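Long-range contacts in thermophilic dibenzothiophene desulfurization enzyme C (Paenibacillus sp. A11-2, PDB 5XDC), which probably uses reduced FMN and molecular oxygen to oxidise dibenzothiophene, first to its 5-oxide and then to the 5,5-dioxide: residues 41-50 with 161-169; 260-271 with 299-310. All coordinates share one frame; numbering follows the deposited sequence.

Contact 1: residues 41-50 with 161-169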
ATOM      1  N   THR B  41       8.289 -30.291  21.345  1.00 18.04           N
ATOM      2  CA  THR B  41       8.733 -29.507  22.486  1.00 17.07           C
ATOM      3  C   THR B  41      10.236 -29.283  22.415  1.00 21.02           C
ATOM      4  O   THR B  41      10.998 -30.265  22.391  1.00 20.56           O
ATOM      5  CB  THR B  41       8.357 -30.225  23.779  1.00 17.46           C
ATOM      6  OG1 THR B  41       6.942 -30.476  23.783  1.00 19.72           O
ATOM      7  CG2 THR B  41       8.733 -29.389  25.002  1.00 19.48           C
ATOM      8  N   PRO B  42      10.706 -28.048  22.383  1.00 17.06           N
ATOM      9  CA  PRO B  42      12.154 -27.778  22.338  1.00 18.32           C
ATOM     10  C   PRO B  42      12.765 -27.817  23.733  1.00 18.64           C
ATOM     11  O   PRO B  42      13.168 -26.812  24.314  1.00 18.88           O
ATOM     12  CB  PRO B  42      12.203 -26.382  21.711  1.00 18.04           C
ATOM     13  CG  PRO B  42      10.989 -25.729  22.249  1.00 17.71           C
ATOM     14  CD  PRO B  42       9.925 -26.796  22.334  1.00 16.95           C
ATOM     15  N   LYS B  43      12.808 -29.023  24.289  1.00 17.36           N
ATOM     16  CA  LYS B  43      13.161 -29.197  25.694  1.00 19.32           C
ATOM     17  C   LYS B  43      14.575 -28.695  25.975  1.00 17.19           C
ATOM     18  O   LYS B  43      14.814 -27.998  26.967  1.00 18.46           O
ATOM     19  CB  LYS B  43      13.012 -30.675  26.061  1.00 20.75           C
ATOM     20  CG  LYS B  43      13.575 -31.068  27.416  1.00 21.60           C
ATOM     21  CD  LYS B  43      12.920 -30.310  28.524  1.00 19.56           C
ATOM     22  CE  LYS B  43      13.331 -30.882  29.885  1.00 25.51           C
ATOM     23  NZ  LYS B  43      12.963 -29.976  31.007  1.00 23.01           N
ATOM     24  N   ALA B  44      15.534 -29.041  25.114  1.00 15.56           N
ATOM     25  CA  ALA B  44      16.914 -28.633  25.362  1.00 19.79           C
ATOM     26  C   ALA B  44      17.029 -27.122  25.433  1.00 23.31           C
ATOM     27  O   ALA B  44      17.727 -26.577  26.300  1.00 20.02           O
ATOM     28  CB  ALA B  44      17.832 -29.171  24.271  1.00 20.98           C
ATOM     29  N   GLU B  45      16.334 -26.432  24.533  1.00 17.63           N
ATOM     30  CA  GLU B  45      16.412 -24.983  24.470  1.00 17.38           C
ATOM     31  C   GLU B  45      15.682 -24.349  25.647  1.00 15.79           C
ATOM     32  O   GLU B  45      16.137 -23.339  26.196  1.00 15.38           O
ATOM     33  CB  GLU B  45      15.838 -24.508  23.132  1.00 17.34           C
ATOM     34  CG  GLU B  45      16.703 -24.849  21.927  1.00 18.91           C
ATOM     35  CD  GLU B  45      16.694 -26.325  21.556  1.00 18.98           C
ATOM     36  OE1 GLU B  45      15.663 -27.007  21.778  1.00 18.94           O
ATOM     37  OE2 GLU B  45      17.729 -26.796  21.020  1.00 20.17           O
ATOM     38  N   ARG B  46      14.545 -24.926  26.045  1.00 15.03           N
ATOM     39  CA  ARG B  46      13.870 -24.468  27.249  1.00 13.79           C
ATOM     40  C   ARG B  46      14.783 -24.617  28.466  1.00 19.13           C
ATOM     41  O   ARG B  46      14.828 -23.734  29.326  1.00 16.10           O
ATOM     42  CB  ARG B  46      12.556 -25.231  27.442  1.00 16.50           C
ATOM     43  CG  ARG B  46      11.471 -24.878  26.403  1.00 16.86           C
ATOM     44  CD  ARG B  46      10.257 -25.775  26.538  1.00 17.68           C
ATOM     45  NE  ARG B  46       9.670 -25.678  27.871  1.00 16.21           N
ATOM     46  CZ  ARG B  46       8.779 -24.759  28.246  1.00 14.80           C
ATOM     47  NH1 ARG B  46       8.334 -23.859  27.372  1.00 17.82           N
ATOM     48  NH2 ARG B  46       8.328 -24.727  29.485  1.00 17.17           N
ATOM     49  N   ASP B  47      15.544 -25.712  28.538  1.00 18.48           N
ATOM     50  CA  ASP B  47      16.462 -25.879  29.666  1.00 18.10           C
ATOM     51  C   ASP B  47      17.621 -24.885  29.598  1.00 17.64           C
ATOM     52  O   ASP B  47      18.087 -24.396  30.634  1.00 18.48           O
ATOM     53  CB  ASP B  47      16.988 -27.317  29.721  1.00 17.44           C
ATOM     54  CG  ASP B  47      15.945 -28.318  30.219  1.00 18.50           C
ATOM     55  OD1 ASP B  47      14.907 -27.908  30.780  1.00 18.57           O
ATOM     56  OD2 ASP B  47      16.180 -29.545  30.062  1.00 23.34           O
ATOM     57  N   ALA B  48      18.101 -24.554  28.398  1.00 15.15           N
ATOM     58  CA  ALA B  48      19.110 -23.504  28.292  1.00 18.50           C
ATOM     59  C   ALA B  48      18.575 -22.178  28.820  1.00 17.27           C
ATOM     60  O   ALA B  48      19.299 -21.424  29.480  1.00 17.33           O
ATOM     61  CB  ALA B  48      19.579 -23.352  26.846  1.00 18.93           C
ATOM     62  N   ILE B  49      17.308 -21.868  28.537  1.00 17.81           N
ATOM     63  CA  ILE B  49      16.713 -20.657  29.089  1.00 15.05           C
ATOM     64  C   ILE B  49      16.636 -20.753  30.610  1.00 16.38           C
ATOM     65  O   ILE B  49      16.885 -19.772  31.326  1.00 16.94           O
ATOM     66  CB  ILE B  49      15.331 -20.407  28.446  1.00 14.33           C
ATOM     67  CG1 ILE B  49      15.518 -20.051  26.968  1.00 15.00           C
ATOM     68  CG2 ILE B  49      14.580 -19.314  29.199  1.00 18.28           C
ATOM     69  CD1 ILE B  49      14.212 -19.933  26.196  1.00 17.34           C
ATOM     70  N   ARG B  50      16.296 -21.938  31.127  1.00 17.68           N
ATOM     71  CA  ARG B  50      16.254 -22.140  32.569  1.00 15.29           C
ATOM     72  C   ARG B  50      17.613 -21.855  33.204  1.00 15.31           C
ATOM     73  O   ARG B  50      17.698 -21.141  34.209  1.00 18.33           O
ATOM     74  CB  ARG B  50      15.812 -23.569  32.885  1.00 14.80           C
ATOM     75  CG  ARG B  50      14.325 -23.832  32.759  1.00 16.86           C
ATOM     76  CD  ARG B  50      13.975 -25.220  33.320  1.00 18.29           C
ATOM     77  NE  ARG B  50      12.533 -25.462  33.321  1.00 16.41           N
ATOM     78  CZ  ARG B  50      11.842 -26.046  32.331  1.00 14.49           C
ATOM     79  NH1 ARG B  50      12.449 -26.460  31.228  1.00 16.52           N
ATOM     80  NH2 ARG B  50      10.531 -26.200  32.437  1.00 17.88           N
ATOM     81  N   GLY B 161       2.752 -22.910  25.497  1.00 17.20           N
ATOM     82  CA  GLY B 161       3.790 -23.285  26.426  1.00 21.34           C
ATOM     83  C   GLY B 161       3.340 -24.271  27.479  1.00 23.61           C
ATOM     84  O   GLY B 161       3.940 -24.337  28.555  1.00 23.73           O
ATOM     85  N   SER B 162       2.319 -25.070  27.181  1.00 22.41           N
ATOM     86  CA  SER B 162       1.760 -25.955  28.190  1.00 21.83           C
ATOM     87  C   SER B 162       2.580 -27.219  28.405  1.00 19.71           C
ATOM     88  O   SER B 162       2.347 -27.922  29.389  1.00 24.09           O
ATOM     89  CB  SER B 162       0.315 -26.334  27.823  1.00 22.23           C
ATOM     90  OG  SER B 162       0.230 -26.893  26.529  1.00 31.70           O
ATOM     91  N   ALA B 163       3.534 -27.522  27.534  1.00 17.86           N
ATOM     92  CA  ALA B 163       4.386 -28.689  27.707  1.00 18.97           C
ATOM     93  C   ALA B 163       5.649 -28.287  28.445  1.00 17.58           C
ATOM     94  O   ALA B 163       6.162 -27.181  28.256  1.00 16.50           O
ATOM     95  CB  ALA B 163       4.763 -29.301  26.355  1.00 19.78           C
ATOM     96  N   ASP B 164       6.152 -29.187  29.289  1.00 17.80           N
ATOM     97  CA  ASP B 164       7.388 -28.926  30.034  1.00 16.00           C
ATOM     98  C   ASP B 164       7.267 -27.669  30.902  1.00 16.81           C
ATOM     99  O   ASP B 164       8.253 -26.989  31.173  1.00 19.36           O
ATOM    100  CB  ASP B 164       8.574 -28.808  29.074  1.00 17.09           C
ATOM    101  CG  ASP B 164       9.915 -28.633  29.786  1.00 23.85           C
ATOM    102  OD1 ASP B 164      10.217 -29.428  30.709  1.00 20.36           O
ATOM    103  OD2 ASP B 164      10.675 -27.706  29.410  1.00 19.32           O
ATOM    104  N   ALA B 165       6.060 -27.357  31.358  1.00 15.36           N
ATOM    105  CA  ALA B 165       5.812 -26.180  32.186  1.00 15.78           C
ATOM    106  C   ALA B 165       5.889 -26.554  33.659  1.00 16.24           C
ATOM    107  O   ALA B 165       5.232 -27.504  34.098  1.00 20.76           O
ATOM    108  CB  ALA B 165       4.434 -25.591  31.886  1.00 16.67           C
ATOM    109  N   ASP B 166       6.675 -25.794  34.429  1.00 14.41           N
ATOM    110  CA  ASP B 166       6.749 -26.064  35.860  1.00 13.90           C
ATOM    111  C   ASP B 166       5.456 -25.713  36.577  1.00 15.79           C
ATOM    112  O   ASP B 166       5.096 -26.374  37.560  1.00 16.85           O
ATOM    113  CB  ASP B 166       7.930 -25.306  36.461  1.00 16.09           C
ATOM    114  CG  ASP B 166       9.231 -25.735  35.850  1.00 20.34           C
ATOM    115  OD1 ASP B 166       9.775 -26.753  36.301  1.00 20.94           O
ATOM    116  OD2 ASP B 166       9.701 -25.099  34.890  1.00 16.33           O
ATOM    117  N   ARG B 167       4.760 -24.671  36.123  1.00 14.06           N
ATOM    118  CA  ARG B 167       3.452 -24.288  36.611  1.00 12.49           C
ATOM    119  C   ARG B 167       2.631 -23.842  35.409  1.00 13.64           C
ATOM    120  O   ARG B 167       3.177 -23.314  34.432  1.00 14.97           O
ATOM    121  CB  ARG B 167       3.501 -23.141  37.639  1.00 15.10           C
ATOM    122  CG  ARG B 167       4.127 -23.482  38.999  1.00 15.69           C
ATOM    123  CD  ARG B 167       3.246 -24.456  39.745  1.00 21.52           C
ATOM    124  NE  ARG B 167       3.670 -24.705  41.127  1.00 17.68           N
ATOM    125  CZ  ARG B 167       4.581 -25.602  41.493  1.00 19.14           C
ATOM    126  NH1 ARG B 167       5.202 -26.349  40.601  1.00 18.91           N
ATOM    127  NH2 ARG B 167       4.862 -25.774  42.783  1.00 20.33           N
ATOM    128  N   LEU B 168       1.328 -24.079  35.489  1.00 15.34           N
ATOM    129  CA  LEU B 168       0.353 -23.599  34.521  1.00 13.72           C
ATOM    130  C   LEU B 168      -0.513 -22.515  35.148  1.00 15.17           C
ATOM    131  O   LEU B 168      -1.067 -22.699  36.240  1.00 15.54           O
ATOM    132  CB  LEU B 168      -0.554 -24.730  34.027  1.00 16.06           C
ATOM    133  CG  LEU B 168       0.127 -25.865  33.284  1.00 15.23           C
ATOM    134  CD1 LEU B 168      -0.861 -27.000  33.016  1.00 18.46           C
ATOM    135  CD2 LEU B 168       0.703 -25.353  31.986  1.00 19.27           C
ATOM    136  N   LEU B 169      -0.653 -21.401  34.442  1.00 13.31           N
ATOM    137  CA  LEU B 169      -1.656 -20.403  34.761  1.00 13.14           C
ATOM    138  C   LEU B 169      -2.977 -20.839  34.145  1.00 14.15           C
ATOM    139  O   LEU B 169      -3.118 -20.864  32.917  1.00 14.12           O
ATOM    140  CB  LEU B 169      -1.205 -19.041  34.234  1.00 15.47           C
ATOM    141  CG  LEU B 169      -2.154 -17.874  34.459  1.00 16.08           C
ATOM    142  CD1 LEU B 169      -2.366 -17.610  35.969  1.00 16.86           C
ATOM    143  CD2 LEU B 169      -1.644 -16.610  33.746  1.00 16.54           C
TER
HETATM  144  O   HOH W   1       6.123 -22.861  29.087  1.00 24.47           O

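Contact 2: residues 260-271 with 299-310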
ATOM      1  N   LEU B 260       8.277  -7.537  15.906  1.00 11.30           N
ATOM      2  CA  LEU B 260       9.479  -6.770  15.568  1.00 13.62           C
ATOM      3  C   LEU B 260      10.714  -7.662  15.515  1.00 12.15           C
ATOM      4  O   LEU B 260      11.589  -7.476  14.665  1.00 13.10           O
ATOM      5  CB  LEU B 260       9.682  -5.642  16.576  1.00 12.29           C
ATOM      6  CG  LEU B 260       8.574  -4.600  16.611  1.00 13.88           C
ATOM      7  CD1 LEU B 260       8.813  -3.634  17.773  1.00 16.74           C
ATOM      8  CD2 LEU B 260       8.523  -3.826  15.303  1.00 17.05           C
ATOM      9  N   GLY B 261      10.812  -8.645  16.410  1.00 12.96           N
ATOM     10  CA  GLY B 261      11.945  -9.551  16.362  1.00 13.42           C
ATOM     11  C   GLY B 261      11.964 -10.409  15.109  1.00 14.55           C
ATOM     12  O   GLY B 261      13.009 -10.575  14.468  1.00 14.21           O
ATOM     13  N   ILE B 262      10.812 -10.961  14.739  1.00 11.10           N
ATOM     14  CA  ILE B 262      10.733 -11.747  13.506  1.00 12.05           C
ATOM     15  C   ILE B 262      11.119 -10.882  12.315  1.00 12.23           C
ATOM     16  O   ILE B 262      11.880 -11.308  11.441  1.00 13.74           O
ATOM     17  CB  ILE B 262       9.326 -12.348  13.334  1.00 12.21           C
ATOM     18  CG1 ILE B 262       9.051 -13.396  14.410  1.00 12.59           C
ATOM     19  CG2 ILE B 262       9.172 -12.952  11.940  1.00 13.93           C
ATOM     20  CD1 ILE B 262       7.606 -13.802  14.494  1.00 14.63           C
ATOM     21  N   ALA B 263      10.622  -9.640  12.286  1.00 13.10           N
ATOM     22  CA  ALA B 263      10.919  -8.722  11.191  1.00 12.35           C
ATOM     23  C   ALA B 263      12.415  -8.461  11.079  1.00 12.36           C
ATOM     24  O   ALA B 263      12.974  -8.459   9.976  1.00 13.90           O
ATOM     25  CB  ALA B 263      10.164  -7.411  11.382  1.00 13.91           C
ATOM     26  N   ARG B 264      13.075  -8.198  12.208  1.00 10.91           N
ATOM     27  CA  ARG B 264      14.512  -7.942  12.182  1.00 12.74           C
ATOM     28  C   ARG B 264      15.278  -9.189  11.756  1.00 13.72           C
ATOM     29  O   ARG B 264      16.186  -9.112  10.925  1.00 14.33           O
ATOM     30  CB  ARG B 264      14.994  -7.443  13.544  1.00 17.91           C
ATOM     31  CG  ARG B 264      16.511  -7.250  13.603  1.00 18.07           C
ATOM     32  CD  ARG B 264      16.947  -6.339  14.757  1.00 21.67           C
ATOM     33  NE  ARG B 264      16.643  -4.925  14.499  1.00 22.33           N
ATOM     34  CZ  ARG B 264      17.399  -4.101  13.774  1.00 27.87           C
ATOM     35  NH1 ARG B 264      18.519  -4.536  13.205  1.00 27.37           N
ATOM     36  NH2 ARG B 264      17.025  -2.828  13.610  1.00 21.40           N
ATOM     37  N   GLY B 265      14.900 -10.354  12.281  1.00 13.77           N
ATOM     38  CA  GLY B 265      15.577 -11.577  11.879  1.00 16.61           C
ATOM     39  C   GLY B 265      15.418 -11.868  10.399  1.00 13.77           C
ATOM     40  O   GLY B 265      16.371 -12.280   9.729  1.00 13.04           O
ATOM     41  N   ALA B 266      14.211 -11.666   9.876  1.00 12.12           N
ATOM     42  CA  ALA B 266      13.955 -11.876   8.457  1.00 13.16           C
ATOM     43  C   ALA B 266      14.796 -10.930   7.604  1.00 14.20           C
ATOM     44  O   ALA B 266      15.383 -11.333   6.595  1.00 12.91           O
ATOM     45  CB  ALA B 266      12.471 -11.674   8.173  1.00 12.66           C
ATOM     46  N   LEU B 267      14.834  -9.658   7.975  1.00 13.41           N
ATOM     47  CA  LEU B 267      15.567  -8.689   7.168  1.00 13.65           C
ATOM     48  C   LEU B 267      17.060  -9.009   7.151  1.00 13.38           C
ATOM     49  O   LEU B 267      17.700  -8.946   6.096  1.00 15.39           O
ATOM     50  CB  LEU B 267      15.304  -7.278   7.695  1.00 13.36           C
ATOM     51  CG  LEU B 267      15.490  -6.075   6.774  1.00 26.77           C
ATOM     52  CD1 LEU B 267      14.725  -6.198   5.490  1.00 17.37           C
ATOM     53  CD2 LEU B 267      15.061  -4.806   7.528  1.00 32.45           C
ATOM     54  N   GLU B 268      17.634  -9.345   8.311  0.59 14.88           N
ATOM     55  CA  GLU B 268      19.052  -9.697   8.370  0.59 15.39           C
ATOM     56  C   GLU B 268      19.339 -10.976   7.594  0.59 16.68           C
ATOM     57  O   GLU B 268      20.338 -11.055   6.871  0.59 15.35           O
ATOM     58  CB  GLU B 268      19.507  -9.852   9.819  0.59 17.20           C
ATOM     59  CG  GLU B 268      19.552  -8.567  10.613  0.59 20.52           C
ATOM     60  CD  GLU B 268      20.716  -7.666  10.228  0.59 25.66           C
ATOM     61  OE1 GLU B 268      21.415  -7.955   9.227  0.59 18.89           O
ATOM     62  OE2 GLU B 268      20.932  -6.664  10.938  0.59 24.39           O
ATOM     63  N   GLU B 269      18.475 -11.985   7.720  1.00 15.79           N
ATOM     64  CA  GLU B 269      18.699 -13.228   6.986  1.00 15.31           C
ATOM     65  C   GLU B 269      18.618 -12.995   5.486  1.00 16.94           C
ATOM     66  O   GLU B 269      19.404 -13.557   4.716  1.00 16.32           O
ATOM     67  CB  GLU B 269      17.685 -14.293   7.422  1.00 14.69           C
ATOM     68  CG  GLU B 269      17.723 -15.606   6.651  1.00 21.64           C
ATOM     69  CD  GLU B 269      18.869 -16.515   7.068  1.00 32.89           C
ATOM     70  OE1 GLU B 269      18.957 -17.632   6.509  1.00 29.16           O
ATOM     71  OE2 GLU B 269      19.682 -16.116   7.935  1.00 28.57           O
ATOM     72  N   ALA B 270      17.654 -12.187   5.048  1.00 14.60           N
ATOM     73  CA  ALA B 270      17.561 -11.848   3.638  1.00 14.62           C
ATOM     74  C   ALA B 270      18.828 -11.134   3.179  1.00 15.24           C
ATOM     75  O   ALA B 270      19.408 -11.481   2.144  1.00 15.18           O
ATOM     76  CB  ALA B 270      16.326 -10.990   3.392  1.00 15.81           C
ATOM     77  N   ALA B 271      19.278 -10.137   3.950  1.00 14.12           N
ATOM     78  CA  ALA B 271      20.469  -9.386   3.565  1.00 15.75           C
ATOM     79  C   ALA B 271      21.663 -10.316   3.397  1.00 17.45           C
ATOM     80  O   ALA B 271      22.428 -10.207   2.426  1.00 17.40           O
ATOM     81  CB  ALA B 271      20.768  -8.313   4.613  1.00 16.80           C
ATOM     82  N   TYR B 299      15.156  -3.157   0.621  1.00 14.70           N
ATOM     83  CA  TYR B 299      15.830  -3.155   1.916  1.00 14.78           C
ATOM     84  C   TYR B 299      15.653  -1.822   2.630  1.00 12.53           C
ATOM     85  O   TYR B 299      15.434  -1.788   3.845  1.00 15.07           O
ATOM     86  CB  TYR B 299      17.312  -3.491   1.760  1.00 14.28           C
ATOM     87  CG  TYR B 299      17.521  -4.982   1.583  1.00 12.64           C
ATOM     88  CD1 TYR B 299      17.384  -5.851   2.661  1.00 14.41           C
ATOM     89  CD2 TYR B 299      17.851  -5.525   0.350  1.00 14.63           C
ATOM     90  CE1 TYR B 299      17.551  -7.207   2.511  1.00 15.67           C
ATOM     91  CE2 TYR B 299      18.013  -6.882   0.199  1.00 14.45           C
ATOM     92  CZ  TYR B 299      17.870  -7.712   1.288  1.00 16.01           C
ATOM     93  OH  TYR B 299      18.031  -9.072   1.153  1.00 16.03           O
ATOM     94  N   GLY B 300      15.717  -0.718   1.889  1.00 12.91           N
ATOM     95  CA  GLY B 300      15.611   0.587   2.520  1.00 13.81           C
ATOM     96  C   GLY B 300      14.230   0.842   3.088  1.00 12.79           C
ATOM     97  O   GLY B 300      14.094   1.329   4.215  1.00 15.62           O
ATOM     98  N   GLU B 301      13.189   0.521   2.319  1.00 12.29           N
ATOM     99  CA  GLU B 301      11.825   0.744   2.793  1.00 14.82           C
ATOM    100  C   GLU B 301      11.574  -0.011   4.089  1.00 16.61           C
ATOM    101  O   GLU B 301      11.063   0.552   5.065  1.00 14.30           O
ATOM    102  CB  GLU B 301      10.816   0.313   1.729  1.00 18.52           C
ATOM    103  N   PHE B 302      11.925  -1.295   4.114  1.00 14.01           N
ATOM    104  CA  PHE B 302      11.623  -2.109   5.280  1.00 14.02           C
ATOM    105  C   PHE B 302      12.558  -1.815   6.448  1.00 12.83           C
ATOM    106  O   PHE B 302      12.104  -1.780   7.598  1.00 15.02           O
ATOM    107  CB  PHE B 302      11.654  -3.585   4.907  1.00 13.62           C
ATOM    108  CG  PHE B 302      10.498  -4.000   4.057  1.00 14.56           C
ATOM    109  CD1 PHE B 302       9.213  -3.724   4.455  1.00 15.29           C
ATOM    110  CD2 PHE B 302      10.695  -4.653   2.848  1.00 18.82           C
ATOM    111  CE1 PHE B 302       8.140  -4.098   3.685  1.00 21.98           C
ATOM    112  CE2 PHE B 302       9.618  -5.029   2.078  1.00 19.93           C
ATOM    113  CZ  PHE B 302       8.347  -4.739   2.487  1.00 22.45           C
ATOM    114  N   ALA B 303      13.848  -1.579   6.192  1.00 14.37           N
ATOM    115  CA  ALA B 303      14.750  -1.212   7.282  1.00 15.18           C
ATOM    116  C   ALA B 303      14.328   0.104   7.932  1.00 12.87           C
ATOM    117  O   ALA B 303      14.393   0.248   9.157  1.00 13.13           O
ATOM    118  CB  ALA B 303      16.183  -1.129   6.767  1.00 13.75           C
ATOM    119  N   ALA B 304      13.889   1.075   7.129  1.00 12.71           N
ATOM    120  CA  ALA B 304      13.446   2.352   7.688  1.00 14.09           C
ATOM    121  C   ALA B 304      12.229   2.168   8.582  1.00 13.33           C
ATOM    122  O   ALA B 304      12.179   2.684   9.706  1.00 13.28           O
ATOM    123  CB  ALA B 304      13.124   3.326   6.558  1.00 15.40           C
ATOM    124  N   GLN B 305      11.206   1.475   8.073  1.00 12.50           N
ATOM    125  CA  GLN B 305      10.031   1.210   8.892  1.00 14.36           C
ATOM    126  C   GLN B 305      10.402   0.455  10.162  1.00 14.15           C
ATOM    127  O   GLN B 305       9.869   0.750  11.236  1.00 12.01           O
ATOM    128  CB  GLN B 305       8.993   0.433   8.092  1.00 16.66           C
ATOM    129  CG  GLN B 305       8.399   1.220   6.959  1.00 16.92           C
ATOM    130  CD  GLN B 305       7.409   0.396   6.166  1.00 28.74           C
ATOM    131  OE1 GLN B 305       7.614   0.134   4.991  1.00 36.27           O
ATOM    132  NE2 GLN B 305       6.337  -0.035   6.821  1.00 39.80           N
ATOM    133  N   LEU B 306      11.310  -0.524  10.061  1.00 12.62           N
ATOM    134  CA  LEU B 306      11.734  -1.267  11.253  1.00 13.74           C
ATOM    135  C   LEU B 306      12.381  -0.352  12.287  1.00 14.28           C
ATOM    136  O   LEU B 306      12.081  -0.453  13.484  1.00 15.83           O
ATOM    137  CB  LEU B 306      12.695  -2.384  10.873  1.00 13.11           C
ATOM    138  CG  LEU B 306      13.201  -3.230  12.043  1.00 11.98           C
ATOM    139  CD1 LEU B 306      12.078  -3.967  12.737  1.00 18.10           C
ATOM    140  CD2 LEU B 306      14.234  -4.189  11.538  1.00 14.81           C
ATOM    141  N   GLN B 307      13.278   0.544  11.851  1.00 13.59           N
ATOM    142  CA  GLN B 307      13.928   1.451  12.795  1.00 13.91           C
ATOM    143  C   GLN B 307      12.890   2.254  13.554  1.00 13.80           C
ATOM    144  O   GLN B 307      12.953   2.375  14.781  1.00 14.23           O
ATOM    145  CB  GLN B 307      14.877   2.419  12.083  1.00 15.83           C
ATOM    146  CG  GLN B 307      16.003   1.836  11.250  1.00 17.15           C
ATOM    147  CD  GLN B 307      16.746   0.687  11.895  1.00 27.89           C
ATOM    148  OE1 GLN B 307      17.433   0.861  12.907  1.00 27.92           O
ATOM    149  NE2 GLN B 307      16.651  -0.493  11.283  1.00 26.26           N
ATOM    150  N   VAL B 308      11.927   2.824  12.834  1.00 12.46           N
ATOM    151  CA  VAL B 308      10.956   3.690  13.486  1.00 12.97           C
ATOM    152  C   VAL B 308      10.069   2.881  14.422  1.00 16.43           C
ATOM    153  O   VAL B 308       9.784   3.308  15.548  1.00 16.25           O
ATOM    154  CB  VAL B 308      10.134   4.455  12.435  1.00 10.48           C
ATOM    155  CG1 VAL B 308       9.036   5.269  13.104  1.00 12.68           C
ATOM    156  CG2 VAL B 308      11.029   5.371  11.609  1.00 14.20           C
ATOM    157  N   ALA B 309       9.612   1.706  13.975  1.00 15.65           N
ATOM    158  CA  ALA B 309       8.757   0.871  14.820  1.00 14.72           C
ATOM    159  C   ALA B 309       9.482   0.446  16.088  1.00 17.73           C
ATOM    160  O   ALA B 309       8.890   0.422  17.174  1.00 18.51           O
ATOM    161  CB  ALA B 309       8.286  -0.361  14.049  1.00 13.56           C
ATOM    162  N   GLU B 310      10.760   0.085  15.970  1.00 14.83           N
ATOM    163  CA  GLU B 310      11.524  -0.320  17.149  1.00 14.32           C
ATOM    164  C   GLU B 310      11.709   0.850  18.103  1.00 30.97           C
ATOM    165  O   GLU B 310      11.531   0.711  19.322  1.00 21.61           O
ATOM    166  CB  GLU B 310      12.881  -0.866  16.737  1.00 16.82           C
ATOM    167  CG  GLU B 310      12.809  -2.219  16.050  1.00 18.85           C
ATOM    168  CD  GLU B 310      14.164  -2.736  15.599  1.00 21.82           C
ATOM    169  OE1 GLU B 310      15.062  -1.927  15.270  1.00 21.72           O
ATOM    170  OE2 GLU B 310      14.317  -3.973  15.550  1.00 19.84           O
TER
HETATM  171  O   HOH W   2      19.378  -0.579  13.760  1.00 40.34           O

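Contact 1: residues 41-50 with 161-169
The methyl group of A163 rests against T41, whose OG1 is 3.6 Å from A163 CB while bonding to D211; the A163 carbonyl oxygen lies over one face of the R46 guanidinium. D164 is the centre of the contact. Its CG stands anti to the backbone N (chi1 -176°), which carries the carboxylate out to helix 43-52, where K43, R46 and R50 converge on it. K43 NZ bonds to D164 OD1 at 2.8 Å, on the syn side but out of the carboxylate plane. R46 NE reaches D164 OD2 on its anti lone pair, 2.7 Å away and in the guanidinium plane, and R50 NH1 meets the same oxygen from the syn side at 2.8 Å. The two arginines also share the D164 carbonyl oxygen: R46 NH2 comes from above the carbonyl plane, whereas R50 NH2 lies closer to the line of the C=O bond, tilted 21° from that plane. This salt-bridge network joins the helical N-terminal part of the acyl-CoA dehydrogenase fold to its β-rich middle domain. Beyond A165, D166 OD2 accepts from R50 NH2 at 2.8 Å and from R50 NE at 3.3 Å, the guanidinium and carboxylate planes standing 80° apart. The backbone N of F123 bonds to that same oxygen, and the F123 ring makes a cation-pi contact with R46.

Contact 2: residues 260-271 with 299-310
The R264 and E310 side chains meet roughly perpendicularly, yet their flat groups lie nearly coplanar, the guanidinium and carboxylate planes only 19° apart. The grip is side-on and twofold: R264 NE meets the syn lone pair of E310 OE2 at 2.7 Å in an almost straight bond, and R264 NH2 takes E310 OE1 at 2.7 Å. L306 CD2 covers one face of the guanidinium, offset toward its rim. The amide of Q307 stands perpendicular to the guanidinium; its OE1 accepts from Q340 of the second subunit, while water 2 links it weakly to R264 NH2. An alanine in place of R264 is likely to leave the E310 carboxylate without its charged mate and uncover L306 CD2.

Next to this pair, two leucines interlock as knobs into holes across the antiparallel helices, whose segment axes approach to 10.7 Å. L306 enters among L260, A263, R264 and L267. In return, with CG anti to the backbone N (chi1 -157°), the branched end of L267 reaches across to the other helix and enters among Y299, F302, A303 and L306, its CD2 3.6 Å from A303 CA. L267 and Y299 run alongside one another, pointing opposite ways, and the phenol extends to A270 and A271, with A271 CB 4.0 Å from Y299 CE1 and the hydroxyl bonded to S274. These helices belong to the C-terminal helical domain of the acyl-CoA dehydrogenase fold. The interface is mainly aliphatic, with close-packed apolar groups between the helices and, at one margin, a two-bond ion pair that matches both carboxylate oxygens of E310 with R264.

The two contacts lie in different parts of the subunit, their centres 29 Å apart and their nearest atoms about 14 Å apart, and they follow one another along the chain without touching. Contact 1 is an interdomain junction made by charge and is the one near the active site: the R46 side chain is about 12 Å from a bound indole and about 8 Å from that of Y93, which binds FMN, while the side chain of A165 is about 8 Å from that of N126, another FMN-binding residue; no FMN is bound to this chain in the model. Contact 2 is a mostly apolar helix pair within one domain, away from these sites, and it borders the second subunit, whereas no other chain touches contact 1.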